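Local coordinates for protein putative aldehyde dehydrogenase AldY (Bacillus subtilis, PDB 4DNG) that probably oxidises aldehydes to carboxylates with NAD+ as electron acceptor and may help protect the cell against stress from ethanol and related compounds, at residues K74-L79 / Q107-L112; L314-Q319 / V362-V367; S411-S416 / G431-N436. One frame throughout, in Å; residues are numbered along the deposited sequence.

Contact 1 (K74-L79 / Q107-L112)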
loop_
_atom_site.group_PDB
_atom_site.type_symbol
_atom_site.label_atom_id
_atom_site.label_comp_id
_atom_site.label_asym_id
_atom_site.label_seq_id
_atom_site.Cartn_x
_atom_site.Cartn_y
_atom_site.Cartn_z
ATOM N N LYS A 74 15.518 4.847 -27.268
ATOM C CA LYS A 74 16.242 6.078 -27.590
ATOM C C LYS A 74 16.770 6.732 -26.317
ATOM O O LYS A 74 17.894 7.224 -26.302
ATOM C CB LYS A 74 15.379 7.029 -28.408
ATOM C CG LYS A 74 14.923 6.432 -29.740
ATOM C CD LYS A 74 14.569 7.500 -30.755
ATOM C CE LYS A 74 14.118 6.880 -32.070
ATOM N NZ LYS A 74 12.682 6.475 -32.059
ATOM N N ALA A 75 15.973 6.680 -25.241
ATOM C CA ALA A 75 16.400 7.134 -23.914
ATOM C C ALA A 75 17.651 6.377 -23.403
ATOM O O ALA A 75 18.683 7.001 -23.165
ATOM C CB ALA A 75 15.251 7.053 -22.912
ATOM N N ARG A 76 17.577 5.050 -23.270
ATOM C CA ARG A 76 18.762 4.278 -22.904
ATOM C C ARG A 76 19.910 4.525 -23.880
ATOM O O ARG A 76 21.076 4.518 -23.486
ATOM C CB ARG A 76 18.456 2.775 -22.770
ATOM C CG ARG A 76 18.581 1.943 -24.040
ATOM C CD ARG A 76 19.983 1.393 -24.231
ATOM N NE ARG A 76 20.235 0.200 -23.425
ATOM C CZ ARG A 76 21.413 -0.420 -23.360
ATOM N NH1 ARG A 76 21.551 -1.512 -22.617
ATOM N NH2 ARG A 76 22.454 0.049 -24.039
ATOM N N GLY A 77 19.565 4.744 -25.148
ATOM C CA GLY A 77 20.554 5.012 -26.189
ATOM C C GLY A 77 21.280 6.319 -25.958
ATOM O O GLY A 77 22.506 6.375 -26.058
ATOM N N TYR A 78 20.521 7.370 -25.641
ATOM C CA TYR A 78 21.107 8.662 -25.287
ATOM C C TYR A 78 22.120 8.531 -24.135
ATOM O O TYR A 78 23.202 9.137 -24.170
ATOM C CB TYR A 78 20.017 9.692 -24.927
ATOM C CG TYR A 78 20.556 11.069 -24.606
ATOM C CD1 TYR A 78 20.971 11.408 -23.306
ATOM C CD2 TYR A 78 20.678 12.029 -25.606
ATOM C CE1 TYR A 78 21.490 12.671 -23.025
ATOM C CE2 TYR A 78 21.175 13.295 -25.339
ATOM C CZ TYR A 78 21.578 13.615 -24.059
ATOM O OH TYR A 78 22.069 14.880 -23.839
ATOM N N LEU A 79 21.786 7.738 -23.126
ATOM C CA LEU A 79 22.644 7.670 -21.926
ATOM C C LEU A 79 23.936 6.905 -22.183
ATOM O O LEU A 79 24.980 7.237 -21.621
ATOM C CB LEU A 79 21.912 7.061 -20.729
ATOM C CG LEU A 79 20.579 7.672 -20.268
ATOM C CD1 LEU A 79 19.901 6.805 -19.199
ATOM C CD2 LEU A 79 20.739 9.091 -19.745
ATOM N N GLN A 107 23.656 0.987 -13.820
ATOM C CA GLN A 107 22.396 0.525 -13.213
ATOM C C GLN A 107 21.157 1.207 -13.765
ATOM O O GLN A 107 20.142 0.555 -13.980
ATOM C CB GLN A 107 22.448 0.679 -11.717
ATOM C CG GLN A 107 23.257 -0.405 -11.029
ATOM C CD GLN A 107 23.319 -0.188 -9.524
ATOM O OE1 GLN A 107 23.819 -1.035 -8.786
ATOM N NE2 GLN A 107 22.809 0.957 -9.060
ATOM N N THR A 108 21.256 2.516 -13.995
ATOM C CA THR A 108 20.228 3.342 -14.660
ATOM C C THR A 108 19.840 2.802 -16.055
ATOM O O THR A 108 18.660 2.700 -16.386
ATOM C CB THR A 108 20.728 4.805 -14.735
ATOM O OG1 THR A 108 21.022 5.265 -13.406
ATOM C CG2 THR A 108 19.696 5.762 -15.369
ATOM N N ILE A 109 20.842 2.440 -16.847
ATOM C CA ILE A 109 20.657 1.767 -18.120
ATOM C C ILE A 109 19.995 0.393 -17.944
ATOM O O ILE A 109 19.037 0.045 -18.662
ATOM C CB ILE A 109 22.017 1.633 -18.825
ATOM C CG1 ILE A 109 22.464 3.011 -19.335
ATOM C CG2 ILE A 109 21.980 0.576 -19.926
ATOM C CD1 ILE A 109 23.964 3.160 -19.504
ATOM N N ALA A 110 20.502 -0.392 -16.996
ATOM C CA ALA A 110 19.866 -1.669 -16.674
ATOM C C ALA A 110 18.356 -1.489 -16.425
ATOM O O ALA A 110 17.536 -2.177 -17.040
ATOM C CB ALA A 110 20.551 -2.346 -15.495
ATOM N N ILE A 111 17.998 -0.532 -15.576
ATOM C CA ILE A 111 16.586 -0.221 -15.312
ATOM C C ILE A 111 15.784 0.073 -16.595
ATOM O O ILE A 111 14.664 -0.420 -16.756
ATOM C CB ILE A 111 16.454 0.929 -14.307
ATOM C CG1 ILE A 111 16.869 0.461 -12.917
ATOM C CG2 ILE A 111 15.038 1.467 -14.261
ATOM C CD1 ILE A 111 17.338 1.584 -12.016
ATOM N N LEU A 112 16.351 0.857 -17.514
ATOM C CA LEU A 112 15.669 1.105 -18.786
ATOM C C LEU A 112 15.541 -0.163 -19.643
ATOM O O LEU A 112 14.509 -0.390 -20.269
ATOM C CB LEU A 112 16.318 2.248 -19.573
ATOM C CG LEU A 112 15.915 3.665 -19.171
ATOM C CD1 LEU A 112 16.876 4.676 -19.772
ATOM C CD2 LEU A 112 14.483 3.972 -19.595
#

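Contact 2 (L314-Q319 / V362-V367)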
loop_
_atom_site.group_PDB
_atom_site.type_symbol
_atom_site.label_atom_id
_atom_site.label_comp_id
_atom_site.label_asym_id
_atom_site.label_seq_id
_atom_site.Cartn_x
_atom_site.Cartn_y
_atom_site.Cartn_z
ATOM N N LEU A 314 43.012 2.682 0.877
ATOM C CA LEU A 314 42.093 3.298 -0.080
ATOM C C LEU A 314 42.467 4.742 -0.416
ATOM O O LEU A 314 42.703 5.547 0.487
ATOM C CB LEU A 314 40.650 3.206 0.418
ATOM C CG LEU A 314 40.147 1.837 0.912
ATOM C CD1 LEU A 314 38.806 2.019 1.612
ATOM C CD2 LEU A 314 40.057 0.796 -0.200
ATOM N N PRO A 315 42.575 5.053 -1.724
ATOM C CA PRO A 315 42.814 6.421 -2.221
ATOM C C PRO A 315 41.700 7.410 -1.891
ATOM O O PRO A 315 40.527 7.145 -2.152
ATOM C CB PRO A 315 42.920 6.225 -3.740
ATOM C CG PRO A 315 43.452 4.836 -3.889
ATOM C CD PRO A 315 42.798 4.044 -2.781
ATOM N N TYR A 316 42.070 8.545 -1.315
ATOM C CA TYR A 316 41.098 9.590 -1.032
ATOM C C TYR A 316 41.453 10.898 -1.752
ATOM O O TYR A 316 42.619 11.164 -2.018
ATOM C CB TYR A 316 40.937 9.784 0.487
ATOM C CG TYR A 316 42.114 10.436 1.185
ATOM C CD1 TYR A 316 42.282 11.826 1.167
ATOM C CD2 TYR A 316 43.044 9.671 1.889
ATOM C CE1 TYR A 316 43.349 12.430 1.810
ATOM C CE2 TYR A 316 44.113 10.267 2.541
ATOM C CZ TYR A 316 44.263 11.646 2.497
ATOM O OH TYR A 316 45.323 12.253 3.138
ATOM N N GLY A 317 40.447 11.704 -2.084
ATOM C CA GLY A 317 40.710 13.018 -2.668
ATOM C C GLY A 317 39.739 13.465 -3.743
ATOM O O GLY A 317 38.523 13.452 -3.548
ATOM N N ASP A 318 40.286 13.898 -4.876
ATOM C CA ASP A 318 39.474 14.399 -5.975
ATOM C C ASP A 318 38.760 13.242 -6.638
ATOM O O ASP A 318 39.380 12.304 -7.117
ATOM C CB ASP A 318 40.317 15.158 -6.996
ATOM C CG ASP A 318 39.476 16.025 -7.910
ATOM O OD1 ASP A 318 38.241 15.812 -7.977
ATOM O OD2 ASP A 318 40.049 16.923 -8.565
ATOM N N GLN A 319 37.444 13.333 -6.659
ATOM C CA GLN A 319 36.569 12.247 -7.086
ATOM C C GLN A 319 36.473 12.149 -8.614
ATOM O O GLN A 319 36.096 11.109 -9.172
ATOM C CB GLN A 319 35.214 12.541 -6.503
ATOM C CG GLN A 319 35.118 14.036 -6.228
ATOM C CD GLN A 319 33.915 14.638 -6.876
ATOM O OE1 GLN A 319 33.639 15.823 -6.725
ATOM N NE2 GLN A 319 33.178 13.815 -7.606
ATOM N N VAL A 362 36.474 16.178 2.415
ATOM C CA VAL A 362 36.626 14.726 2.408
ATOM C C VAL A 362 36.853 14.254 3.837
ATOM O O VAL A 362 37.713 14.781 4.541
ATOM C CB VAL A 362 37.862 14.284 1.575
ATOM C CG1 VAL A 362 38.074 12.786 1.692
ATOM C CG2 VAL A 362 37.735 14.686 0.102
ATOM N N LEU A 363 36.097 13.269 4.289
ATOM C CA LEU A 363 36.597 12.532 5.439
ATOM C C LEU A 363 37.021 11.101 5.105
ATOM O O LEU A 363 36.337 10.374 4.375
ATOM C CB LEU A 363 35.733 12.680 6.702
ATOM C CG LEU A 363 34.331 12.146 6.911
ATOM C CD1 LEU A 363 34.377 10.744 7.492
ATOM C CD2 LEU A 363 33.636 13.083 7.881
ATOM N N THR A 364 38.205 10.757 5.611
ATOM C CA THR A 364 38.873 9.504 5.335
ATOM C C THR A 364 38.262 8.490 6.259
ATOM O O THR A 364 37.804 8.861 7.340
ATOM C CB THR A 364 40.363 9.599 5.651
ATOM O OG1 THR A 364 40.507 10.053 6.998
ATOM C CG2 THR A 364 41.068 10.581 4.692
ATOM N N PRO A 365 38.261 7.210 5.841
ATOM C CA PRO A 365 37.509 6.167 6.537
ATOM C C PRO A 365 37.809 6.092 8.044
ATOM O O PRO A 365 38.966 6.274 8.455
ATOM C CB PRO A 365 37.957 4.873 5.840
ATOM C CG PRO A 365 38.495 5.296 4.522
ATOM C CD PRO A 365 39.028 6.682 4.695
ATOM N N TYR A 366 36.765 5.848 8.841
ATOM C CA TYR A 366 36.911 5.498 10.260
ATOM C C TYR A 366 36.369 4.099 10.482
ATOM O O TYR A 366 35.295 3.759 9.981
ATOM C CB TYR A 366 36.136 6.456 11.172
ATOM C CG TYR A 366 36.667 7.876 11.252
ATOM C CD1 TYR A 366 36.557 8.757 10.163
ATOM C CD2 TYR A 366 37.237 8.359 12.435
ATOM C CE1 TYR A 366 37.025 10.064 10.244
ATOM C CE2 TYR A 366 37.707 9.660 12.528
ATOM C CZ TYR A 366 37.597 10.510 11.434
ATOM O OH TYR A 366 38.072 11.800 11.529
ATOM N N VAL A 367 37.097 3.289 11.243
ATOM C CA VAL A 367 36.603 1.970 11.604
ATOM C C VAL A 367 36.582 1.826 13.123
ATOM O O VAL A 367 37.628 1.871 13.787
ATOM C CB VAL A 367 37.390 0.813 10.925
ATOM C CG1 VAL A 367 36.805 -0.540 11.335
ATOM C CG2 VAL A 367 37.378 0.954 9.394
#

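Contact 3 (S411-S416 / G431-N436)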
loop_
_atom_site.group_PDB
_atom_site.type_symbol
_atom_site.label_atom_id
_atom_site.label_comp_id
_atom_site.label_asym_id
_atom_site.label_seq_id
_atom_site.Cartn_x
_atom_site.Cartn_y
_atom_site.Cartn_z
ATOM N N SER A 411 19.796 -7.195 3.605
ATOM C CA SER A 411 20.814 -7.797 4.459
ATOM C C SER A 411 21.759 -8.682 3.646
ATOM O O SER A 411 21.425 -9.120 2.530
ATOM C CB SER A 411 20.142 -8.605 5.555
ATOM O OG SER A 411 19.270 -9.553 4.973
ATOM N N ALA A 412 22.934 -8.945 4.216
ATOM C CA ALA A 412 23.919 -9.838 3.593
ATOM C C ALA A 412 24.488 -10.825 4.608
ATOM O O ALA A 412 24.861 -10.450 5.727
ATOM C CB ALA A 412 25.035 -9.035 2.919
ATOM N N VAL A 413 24.533 -12.091 4.218
ATOM C CA VAL A 413 25.072 -13.146 5.086
ATOM C C VAL A 413 26.180 -13.911 4.364
ATOM O O VAL A 413 26.072 -14.219 3.166
ATOM C CB VAL A 413 23.965 -14.074 5.673
ATOM C CG1 VAL A 413 23.063 -14.623 4.580
ATOM C CG2 VAL A 413 24.562 -15.214 6.495
ATOM N N PHE A 414 27.262 -14.166 5.100
ATOM C CA PHE A 414 28.430 -14.869 4.558
ATOM C C PHE A 414 28.702 -16.147 5.314
ATOM O O PHE A 414 29.033 -16.145 6.502
ATOM C CB PHE A 414 29.670 -13.964 4.489
ATOM C CG PHE A 414 29.688 -13.068 3.280
ATOM C CD1 PHE A 414 28.830 -11.972 3.194
ATOM C CD2 PHE A 414 30.542 -13.331 2.213
ATOM C CE1 PHE A 414 28.826 -11.148 2.075
ATOM C CE2 PHE A 414 30.549 -12.509 1.090
ATOM C CZ PHE A 414 29.689 -11.418 1.021
ATOM N N THR A 415 28.529 -17.244 4.603
ATOM C CA THR A 415 28.702 -18.555 5.167
ATOM C C THR A 415 29.150 -19.488 4.068
ATOM O O THR A 415 28.804 -19.301 2.896
ATOM C CB THR A 415 27.403 -19.094 5.817
ATOM O OG1 THR A 415 27.529 -20.514 6.041
ATOM C CG2 THR A 415 26.200 -18.839 4.924
ATOM N N SER A 416 29.929 -20.482 4.470
ATOM C CA SER A 416 30.385 -21.546 3.596
ATOM C C SER A 416 29.250 -22.502 3.256
ATOM O O SER A 416 29.239 -23.103 2.183
ATOM C CB SER A 416 31.475 -22.334 4.299
ATOM O OG SER A 416 31.997 -23.291 3.422
ATOM N N GLY A 431 13.426 -7.445 3.208
ATOM C CA GLY A 431 12.886 -7.862 1.919
ATOM C C GLY A 431 13.893 -8.736 1.197
ATOM O O GLY A 431 13.544 -9.812 0.690
ATOM N N MET A 432 15.150 -8.284 1.174
ATOM C CA MET A 432 16.203 -8.979 0.438
ATOM C C MET A 432 17.367 -9.429 1.331
ATOM O O MET A 432 17.902 -8.642 2.109
ATOM C CB MET A 432 16.719 -8.079 -0.695
ATOM C CG MET A 432 17.974 -8.582 -1.392
ATOM S SD MET A 432 17.652 -9.648 -2.809
ATOM C CE MET A 432 17.644 -8.425 -4.124
ATOM N N THR A 433 17.747 -10.698 1.220
ATOM C CA THR A 433 19.054 -11.140 1.727
ATOM C C THR A 433 19.893 -11.742 0.610
ATOM O O THR A 433 19.407 -12.594 -0.143
ATOM C CB THR A 433 18.929 -12.195 2.824
ATOM O OG1 THR A 433 17.985 -11.749 3.804
ATOM C CG2 THR A 433 20.281 -12.435 3.482
ATOM N N HIS A 434 21.157 -11.361 0.549
ATOM C CA HIS A 434 22.104 -11.997 -0.330
ATOM C C HIS A 434 22.958 -12.916 0.462
ATOM O O HIS A 434 23.338 -12.593 1.587
ATOM C CB HIS A 434 23.023 -10.979 -0.957
ATOM C CG HIS A 434 22.329 -9.760 -1.465
ATOM N ND1 HIS A 434 21.643 -9.753 -2.601
ATOM C CD2 HIS A 434 22.256 -8.479 -0.957
ATOM C CE1 HIS A 434 21.140 -8.538 -2.810
ATOM N NE2 HIS A 434 21.517 -7.757 -1.804
ATOM N N VAL A 435 23.311 -14.059 -0.103
ATOM C CA VAL A 435 24.278 -14.914 0.549
ATOM C C VAL A 435 25.586 -14.810 -0.200
ATOM O O VAL A 435 25.659 -15.112 -1.371
ATOM C CB VAL A 435 23.826 -16.372 0.564
ATOM C CG1 VAL A 435 22.715 -16.570 1.560
ATOM C CG2 VAL A 435 23.379 -16.798 -0.812
ATOM N N ASN A 436 26.626 -14.397 0.494
ATOM C CA ASN A 436 27.917 -14.241 -0.133
ATOM C C ASN A 436 27.960 -13.334 -1.351
ATOM O O ASN A 436 28.506 -13.712 -2.360
ATOM C CB ASN A 436 28.486 -15.604 -0.493
ATOM C CG ASN A 436 28.617 -16.516 0.705
ATOM O OD1 ASN A 436 28.972 -16.085 1.794
ATOM N ND2 ASN A 436 28.337 -17.790 0.504
#

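Contact 1 (K74-L79 / Q107-L112)
Arg76 and Ile109 meet where the two helices come closest, and their side chains cross at about a right angle. The CG2 methyl of Ile109 lies over one face of the Arg76 guanidinium, offset toward its rim, with NH1 of Arg76 the nearest atom at 3.4 Å from CG2 of Ile109. Arg76 reaches this position with a folded chain: CG sits between the backbone N and the carbonyl carbon (chi1 89°), and further bends follow at chi2 and chi3. The guanidinium thus spends its face on a methyl while NH1 makes a salt bridge to Asp113, one residue beyond 107-112, which probably helps to fix its rotation.

Beside the arginine the contact is made mostly by apolar side chains. CD1 of Leu112 lies 3.6 Å from the backbone N of Arg76, and CB of Leu112 lies 3.9 Å from CB of Arg76. Leu79 crosses Leu112 at about a right angle, bringing the two CD1 methyls of Leu79 and Leu112 to 3.7 Å; the same CD1 of Leu79 also touches CG2 of Thr108 at 4.0 Å. Thr108 meets the other segment through this methyl, while its OG1 bonds to the carbonyl O of Glu104. Phe194 of helix 183-196 adjoins both Ala75 and Leu112, extending the apolar layer.

With axes 9.6 Å apart and N-to-C directions at 164°, the segments illustrate nearly antiparallel helix packing, here between helices 65-81 and 98-118 of an aldehyde dehydrogenase fold, both resting on helix 183-196.

Contact 2 (L314-Q319 / V362-V367)
The loop that follows helix 297-313 packs against the start of strand 362-369 through Tyr316 and Thr364, which meet in a CH-pi contact. The CG2 methyl of Thr364 stands over the centre of the Tyr316 ring, 3.5 Å above its plane, and all six ring carbons lie within about 4 Å of it; CD2 of Tyr316 is nearest, at 3.5 Å from CG2 of Thr364. The two branches of Thr364 divide the work. Its CG2 is anti to the carbonyl carbon and meets the ring, whereas OG1, between the backbone N and the carbonyl carbon (chi1 54°), accepts a hydrogen bond from the backbone N of Lys357.

Strand 362-369 belongs to the mixed sheet of the catalytic domain of the aldehyde dehydrogenase fold, pairing in parallel with strand 386-392. From end to end, 314-317 and 362-365 point 169° apart; the loop thus runs alongside the beginning of the strand, in the opposite sense, without pairing with it, and mostly side chains make the junction. Val362 comes in obliquely to the tyrosine, its CG1 4.3 Å from CB of Tyr316, while its other methyl, CG2, is 3.9 Å from the carbonyl O of Gly317. Toward the other end of the contact, CD1 of Leu314 and CG of Pro365 approach to 4.4 Å, and both residues also pack on Phe280 of helix 268-281.

Contact 3 (S411-S416 / G431-N436)
Ser411 to Phe414 and Met432 to Val435 run as parallel strands, their axes 4.6 Å apart and 24° from alignment, with Ser411 opposite Thr433, Ala412 opposite His434 and Val413 opposite Val435. Successive backbone bonds link them, from Ser411 N to Met432 O, His434 N to Ser411 O and Val413 N to His434 O. The last, from Asn436 N to Val413 O, measures 2.7 Å.

On the face carrying Ser411, Val413, Thr433 and Val435, OG1 of Thr433 donates to OG of Ser411 at 2.8 Å. The serine OG, set between its backbone N and carbonyl carbon (chi1 55°), also gives a weak bond to Met432 O, while Thr433 OG1 has a further partner in Lys472 of the second subunit. Val413 and Val435 lie side by side, their CG1 methyls 3.6 Å apart.

Past the last paired residues, Asn436 uses both ends of its amide on Thr415: OD1 takes the backbone N of Thr415 at 3.1 Å, and ND2 donates to the carbonyl O of Thr415 at 2.9 Å, nearly in the amide plane. CA of Asn436 makes a CH-pi contact over one face of the Phe414 ring, offset toward the rim, 3.5 Å from the centroid; ring and amide planes are 62° apart.

A strand of the second subunit pairs in parallel with 432-435, carrying the sheet across the dimer interface. Strand 410-414, helix 418-425 and strand 432-435 form a beta-alpha-beta unit whose parallel strands are neighbours in the sheet, part of the catalytic domain of the aldehyde dehydrogenase fold.

Overall arrangement
The three contacts follow one another along the chain and stand well apart, their centres 27 to 30 Å from each other, and none touches another. Contact 1 belongs to the helices of the N-terminal part of the chain, 65-81 and 98-118, whereas contacts 2 and 3 share the mixed sheet of the catalytic domain, contact 2 at strand 362-369 and contact 3 at strands 410-414 and 432-435. Helix 268-281 borders both of these. Contacts 1 and 3 come within about 10 Å at their nearest atoms. One chain thus combines helix packing, loop-to-strand packing and a sheet that continues into its partner subunit.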